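Local coordinates for transcription regulator AsnC/Lrp ligand binding domain-containing protein (Sulfolobus tokodaii, PDB 2ZBC) that probably acts as a stand-alone amino-acid-sensing RAM module in transcriptional regulation, binding isoleucine between its subunits, at the isoleucine site. Coordinates in Å, arbitrary orientation; residue numbers count along the deposited sequence, not the author numbering. Chains: chain A/B, 83aa long hypothetical transcriptional regulator asnC.

The isoleucine site. Residues chain A 53, 56-57, 61, 69-71; chain B 15, 34-36, 38-39. With ILE (isoleucine), chain C.
On strand 66-75 of chain A, A:Thr69 holds OG1 in the crowded position between its backbone N and carbonyl carbon (chi1 65°), whereas A:Thr71 turns OG1 anti to its carbonyl carbon; the two hydroxyls thereby converge on one carboxylate oxygen of the isoleucine. OXT accepts from A:Thr69 OG1 at 2.6 Å and from A:Thr71 OG1 as well. The other oxygen, O, takes two backbone amides, one from each chain: A:Thr71 N and, nearly straight (171° at the hydrogen), B:Gly36 N at 2.7 Å. Both carboxylate oxygens are thus doubly gripped, which fixes the rotation of the group. The ligand amino N donates to the carbonyls of B:Val34 and B:Gly36, and to the anti lone pair of B:Asp39 OD1 at 2.8 Å, so in this RAM-module pocket chain B supplies these amino partners, while both chains hold the carboxylate.

A:Arg61, bent at chi3 (62°), lays its guanidinium over the CG2 methyl branch of the ligand, CG2 lying 3.7 Å above the plane toward its rim. In that plane NH1 reaches A:Thr69 OG1 at 2.9 Å and so orients the first-shell hydroxyl, while NH2 meets B:Glu15 OE1 from above the carboxylate plane. Salt bridges run from NE to B:Glu15 OE2 and from NH2 to B:Asp39 OD2, making the arginine second-shell to B:Asp39 too. An alanine here would probably loosen the A:Thr69 hydroxyl and weaken the tie between the subunits, since the charged contacts to B:Glu15 and B:Asp39 would go. A:Lys53 CD packs on CD1 of the ethyl branch and B:Tyr35 CD1 on its CG1, with the isoleucine fully buried. B:Glu15 also receives A:Thr57 OG1 tip to tip, on the anti lone pair of OE2 at 2.6 Å, and that same hydroxyl accepts from A:Lys53 NZ at 2.7 Å.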
# COMPACT_ATOMS: atom_id res chain seq x y z
N LYS A 53 18.57 16.34 -3.83
CA LYS A 53 17.56 16.72 -2.82
C LYS A 53 16.83 18.00 -3.20
O LYS A 53 15.56 18.07 -3.19
CB LYS A 53 18.20 16.83 -1.40
CG LYS A 53 17.26 17.52 -0.37
CD LYS A 53 16.05 16.67 -0.04
CE LYS A 53 15.27 17.25 1.12
NZ LYS A 53 14.78 18.59 0.77
N VAL A 56 14.51 17.43 -6.26
CA VAL A 56 13.33 16.72 -5.88
C VAL A 56 12.40 17.62 -5.06
O VAL A 56 11.20 17.70 -5.36
CB VAL A 56 13.65 15.37 -5.09
CG1 VAL A 56 12.41 14.71 -4.59
CG2 VAL A 56 14.41 14.45 -5.94
N THR A 57 12.91 18.27 -4.03
CA THR A 57 12.07 19.06 -3.14
C THR A 57 11.63 20.37 -3.77
O THR A 57 10.44 20.68 -3.78
CB THR A 57 12.79 19.42 -1.81
OG1 THR A 57 12.88 18.24 -1.05
CG2 THR A 57 11.97 20.34 -0.95
N ARG A 61 8.77 18.44 -6.75
CA ARG A 61 7.67 18.54 -5.77
C ARG A 61 6.94 19.89 -5.64
O ARG A 61 6.02 20.02 -4.82
CB ARG A 61 8.11 18.06 -4.38
CG ARG A 61 8.37 16.59 -4.38
CD ARG A 61 9.06 16.03 -3.19
NE ARG A 61 8.39 16.15 -1.93
CZ ARG A 61 7.45 15.33 -1.49
NH1 ARG A 61 7.05 14.30 -2.22
NH2 ARG A 61 6.96 15.52 -0.29
N THR A 69 5.60 12.17 -4.79
CA THR A 69 6.79 11.53 -5.40
C THR A 69 7.34 10.47 -4.45
O THR A 69 7.31 10.64 -3.21
CB THR A 69 7.87 12.56 -5.72
OG1 THR A 69 8.36 13.13 -4.49
CG2 THR A 69 7.37 13.70 -6.54
N LEU A 70 7.90 9.42 -5.05
CA LEU A 70 8.59 8.38 -4.34
C LEU A 70 9.97 8.23 -5.02
O LEU A 70 10.02 7.76 -6.16
CB LEU A 70 7.79 7.10 -4.47
CG LEU A 70 8.10 5.92 -3.57
CD1 LEU A 70 7.04 4.86 -3.63
CD2 LEU A 70 9.39 5.33 -3.85
N THR A 71 11.02 8.61 -4.35
CA THR A 71 12.41 8.63 -4.92
C THR A 71 13.11 7.38 -4.47
O THR A 71 13.17 7.10 -3.30
CB THR A 71 13.18 9.90 -4.43
OG1 THR A 71 12.51 11.08 -4.90
CG2 THR A 71 14.68 9.98 -5.00
N GLU B 15 8.21 19.41 2.80
CA GLU B 15 8.89 18.53 3.75
C GLU B 15 9.97 19.33 4.53
O GLU B 15 10.13 19.06 5.70
CB GLU B 15 9.49 17.28 3.11
CG GLU B 15 10.45 17.50 1.89
CD GLU B 15 9.76 17.62 0.53
OE1 GLU B 15 8.54 17.85 0.46
OE2 GLU B 15 10.45 17.57 -0.47
N VAL B 34 13.51 12.08 4.59
CA VAL B 34 13.93 10.80 3.96
C VAL B 34 13.40 10.64 2.58
O VAL B 34 12.34 11.14 2.21
CB VAL B 34 13.51 9.58 4.77
CG1 VAL B 34 14.21 9.47 6.05
CG2 VAL B 34 11.99 9.61 5.06
N TYR B 35 14.14 9.90 1.78
CA TYR B 35 13.63 9.48 0.47
C TYR B 35 12.77 8.27 0.55
O TYR B 35 13.07 7.30 1.29
CB TYR B 35 14.81 9.12 -0.44
CG TYR B 35 15.75 10.28 -0.72
CD1 TYR B 35 15.44 11.23 -1.69
CD2 TYR B 35 16.98 10.39 -0.09
CE1 TYR B 35 16.23 12.25 -1.94
CE2 TYR B 35 17.83 11.43 -0.37
CZ TYR B 35 17.46 12.36 -1.31
OH TYR B 35 18.21 13.44 -1.66
N GLY B 36 11.75 8.21 -0.27
CA GLY B 36 10.94 7.03 -0.42
C GLY B 36 9.45 7.39 -0.21
O GLY B 36 9.07 8.52 -0.31
N TYR B 38 7.71 7.55 2.48
CA TYR B 38 7.54 8.53 3.53
C TYR B 38 8.49 9.70 3.37
O TYR B 38 9.48 9.63 2.66
CB TYR B 38 7.66 7.88 4.90
CG TYR B 38 6.76 6.68 5.04
CD1 TYR B 38 5.39 6.82 5.14
CD2 TYR B 38 7.29 5.39 5.04
CE1 TYR B 38 4.58 5.70 5.23
CE2 TYR B 38 6.51 4.28 5.09
CZ TYR B 38 5.13 4.46 5.24
OH TYR B 38 4.38 3.33 5.32
N ASP B 39 8.13 10.84 3.96
CA ASP B 39 8.87 12.06 3.79
C ASP B 39 9.71 12.43 5.01
O ASP B 39 10.82 13.00 4.83
CB ASP B 39 7.97 13.21 3.44
CG ASP B 39 7.17 12.97 2.15
OD1 ASP B 39 7.66 12.31 1.22
OD2 ASP B 39 6.04 13.45 2.04
N ILE C . 10.06 11.30 0.31
CA ILE C . 10.00 12.14 -0.93
C ILE C . 10.54 11.40 -2.17
O ILE C . 11.07 10.27 -1.95
CB ILE C . 10.80 13.42 -0.74
CG1 ILE C . 12.30 13.16 -0.74
CG2 ILE C . 10.48 14.00 0.61
CD1 ILE C . 13.08 14.40 -0.49
OXT ILE C . 10.43 11.95 -3.33